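Local coordinates for putative metal-sulfur cluster biosynthesis proteins YuaD (Bacillus subtilis, PDB 1ORU), which is of unknown function but carries a MOSC domain, a family generally associated with binding molybdenum and pyridoxal phosphate, at residues 106-115 with 159-168. Residues are numbered along the deposited sequence; the frame is centred on the assembly and turned at random.
Sequences LTSLKEGSRI and GIRGIVCIVE
I163 plugs the middle of this contact, pushing its CD1 methyl in among three aliphatic side chains of 106-115. The closest is L106, whose CD1 lies 3.7 Å from I163 CD1, the two side chains crossing at about a right angle; L109 CD2 and I115 CD1 stand a little farther from the same methyl. With chi1 at 63°, I163 carries CG1 between its backbone N and carbonyl carbon, leaving CG2 to rest against L106 O and the T107 backbone. At one end T107 faces the loop that leads into strand 163-167. Its OG1 accepts a hydrogen bond from G162 N at 2.9 Å and is also hydrogen-bonded to the carboxylate of E76 in helix 74-84, so this buried hydroxyl has two polar partners. T107 CB and CG2 press on G159 O, with CB 3.2 Å away. The edge here is looser and wetter: a water donates to G159 O at 2.7 Å and bonds to the exposed S108 hydroxyl.

At the far end the backbones have drawn apart, and long side chains bridge the gap. R114, bent at chi2 (73°), forms a side-on bidentate salt bridge with E168: NE meets OE1 at 2.6 Å and NH2 meets OE2 at 2.8 Å, each oxygen using its syn lone pair. The paired bonds keep the two groups nearly coplanar, 11° apart, beside E54 and F57 of the second subunit. A leucine in place of R114 would probably leave the buried E168 carboxylate without its countercharge and free to turn. The 3-10 turn and loop leading into strand 114-116 thus pack on strand 163-169, the I163 cluster lying in the hydrophobic interior of the beta-barrel-like MOSC fold.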
# COMPACT_ATOMS: atom_id res chain seq x y z
N LEU A 106 1.18 17.23 -2.86
CA LEU A 106 0.47 16.06 -2.35
C LEU A 106 0.69 14.79 -3.15
O LEU A 106 0.90 13.71 -2.59
CB LEU A 106 -1.03 16.34 -2.30
CG LEU A 106 -1.92 15.12 -1.99
CD1 LEU A 106 -1.70 14.68 -0.54
CD2 LEU A 106 -3.38 15.49 -2.24
N THR A 107 0.62 14.92 -4.47
CA THR A 107 0.76 13.76 -5.34
C THR A 107 2.07 13.01 -5.13
O THR A 107 2.16 11.81 -5.41
CB THR A 107 0.59 14.18 -6.82
OG1 THR A 107 -0.69 14.80 -6.98
CG2 THR A 107 0.67 12.97 -7.73
N SER A 108 3.09 13.70 -4.62
CA SER A 108 4.39 13.06 -4.39
C SER A 108 4.48 12.33 -3.05
O SER A 108 5.48 11.66 -2.79
CB SER A 108 5.52 14.08 -4.47
OG SER A 108 5.63 14.61 -5.78
N LEU A 109 3.47 12.46 -2.20
CA LEU A 109 3.50 11.78 -0.90
C LEU A 109 3.72 10.29 -1.13
O LEU A 109 2.91 9.62 -1.77
CB LEU A 109 2.20 12.01 -0.15
CG LEU A 109 2.17 11.53 1.31
CD1 LEU A 109 3.14 12.34 2.15
CD2 LEU A 109 0.76 11.67 1.86
N LYS A 110 4.81 9.75 -0.58
CA LYS A 110 5.12 8.35 -0.79
C LYS A 110 4.21 7.33 -0.11
O LYS A 110 3.62 7.60 0.93
CB LYS A 110 6.58 8.08 -0.39
CG LYS A 110 7.58 8.81 -1.27
CD LYS A 110 9.01 8.61 -0.79
CE LYS A 110 9.99 9.39 -1.66
NZ LYS A 110 11.39 9.34 -1.12
N GLU A 111 4.08 6.17 -0.74
CA GLU A 111 3.28 5.09 -0.19
C GLU A 111 3.86 4.78 1.19
O GLU A 111 5.08 4.80 1.37
CB GLU A 111 3.35 3.85 -1.10
CG GLU A 111 2.64 4.01 -2.46
CD GLU A 111 3.53 4.61 -3.55
OE1 GLU A 111 4.49 5.33 -3.23
OE2 GLU A 111 3.24 4.37 -4.75
N GLY A 112 3.00 4.52 2.17
CA GLY A 112 3.49 4.24 3.50
C GLY A 112 3.33 5.44 4.42
O GLY A 112 3.43 5.32 5.64
N SER A 113 3.12 6.61 3.82
CA SER A 113 2.91 7.83 4.60
C SER A 113 1.54 7.72 5.24
O SER A 113 0.68 6.99 4.76
CB SER A 113 2.95 9.07 3.70
OG SER A 113 4.22 9.24 3.09
N ARG A 114 1.33 8.46 6.33
CA ARG A 114 0.05 8.46 7.03
C ARG A 114 -0.48 9.88 7.16
O ARG A 114 0.29 10.83 7.29
CB ARG A 114 0.21 7.89 8.44
CG ARG A 114 -0.02 6.41 8.57
CD ARG A 114 1.10 5.59 7.98
NE ARG A 114 0.96 4.21 8.43
CZ ARG A 114 1.94 3.32 8.43
NH1 ARG A 114 3.15 3.65 8.00
NH2 ARG A 114 1.71 2.09 8.90
N ILE A 115 -1.81 10.00 7.11
CA ILE A 115 -2.50 11.28 7.29
C ILE A 115 -3.46 11.03 8.44
O ILE A 115 -4.40 10.22 8.33
CB ILE A 115 -3.31 11.70 6.04
CG1 ILE A 115 -2.36 11.92 4.86
CG2 ILE A 115 -4.09 12.98 6.34
CD1 ILE A 115 -3.06 12.24 3.56
N GLY A 159 0.74 13.59 -12.47
CA GLY A 159 1.69 14.05 -11.47
C GLY A 159 1.14 15.05 -10.47
O GLY A 159 1.84 15.42 -9.53
N ILE A 160 -0.10 15.49 -10.67
CA ILE A 160 -0.73 16.45 -9.77
C ILE A 160 -2.21 16.16 -9.62
O ILE A 160 -3.01 17.07 -9.38
CB ILE A 160 -0.56 17.92 -10.27
CG1 ILE A 160 -1.12 18.07 -11.69
CG2 ILE A 160 0.89 18.34 -10.21
CD1 ILE A 160 -1.01 19.49 -12.25
N ARG A 161 -2.60 14.90 -9.74
CA ARG A 161 -4.00 14.55 -9.63
C ARG A 161 -4.37 13.98 -8.26
O ARG A 161 -5.51 13.55 -8.05
CB ARG A 161 -4.39 13.57 -10.75
CG ARG A 161 -5.89 13.39 -10.92
CD ARG A 161 -6.26 11.93 -10.78
NE ARG A 161 -7.69 11.67 -10.91
CZ ARG A 161 -8.61 12.01 -10.01
NH1 ARG A 161 -8.27 12.64 -8.89
NH2 ARG A 161 -9.88 11.68 -10.22
N GLY A 162 -3.43 13.99 -7.33
CA GLY A 162 -3.73 13.48 -6.00
C GLY A 162 -3.34 12.04 -5.73
O GLY A 162 -2.68 11.39 -6.55
N ILE A 163 -3.78 11.52 -4.59
CA ILE A 163 -3.47 10.16 -4.16
C ILE A 163 -4.70 9.39 -3.71
O ILE A 163 -5.79 9.95 -3.58
CB ILE A 163 -2.48 10.19 -2.97
CG1 ILE A 163 -3.15 10.88 -1.77
CG2 ILE A 163 -1.21 10.93 -3.36
CD1 ILE A 163 -2.29 11.00 -0.52
N VAL A 164 -4.51 8.09 -3.50
CA VAL A 164 -5.57 7.23 -2.99
C VAL A 164 -5.03 6.61 -1.71
O VAL A 164 -3.82 6.43 -1.57
CB VAL A 164 -5.96 6.12 -3.99
CG1 VAL A 164 -6.83 6.70 -5.10
CG2 VAL A 164 -4.72 5.47 -4.58
N CYS A 165 -5.93 6.31 -0.78
CA CYS A 165 -5.55 5.74 0.51
C CYS A 165 -6.48 4.64 0.99
O CYS A 165 -7.60 4.49 0.51
CB CYS A 165 -5.57 6.82 1.60
SG CYS A 165 -4.52 8.26 1.37
N ILE A 166 -5.99 3.88 1.97
CA ILE A 166 -6.76 2.83 2.62
C ILE A 166 -7.01 3.41 4.01
O ILE A 166 -6.19 4.19 4.50
CB ILE A 166 -5.92 1.54 2.77
CG1 ILE A 166 -5.94 0.75 1.45
CG2 ILE A 166 -6.42 0.70 3.93
CD1 ILE A 166 -4.95 -0.42 1.44
N VAL A 167 -8.13 3.06 4.64
CA VAL A 167 -8.39 3.55 6.00
C VAL A 167 -7.59 2.65 6.94
O VAL A 167 -7.84 1.45 7.02
CB VAL A 167 -9.90 3.47 6.37
CG1 VAL A 167 -10.10 3.85 7.84
CG2 VAL A 167 -10.71 4.40 5.48
N GLU A 168 -6.62 3.23 7.64
CA GLU A 168 -5.77 2.48 8.56
C GLU A 168 -6.36 2.45 9.97
O GLU A 168 -6.15 1.50 10.72
CB GLU A 168 -4.35 3.06 8.58
CG GLU A 168 -3.35 2.25 9.42
CD GLU A 168 -1.89 2.61 9.13
OE1 GLU A 168 -1.63 3.73 8.64
OE2 GLU A 168 -1.00 1.76 9.40
O HOH W 1 4.08 14.42 -8.52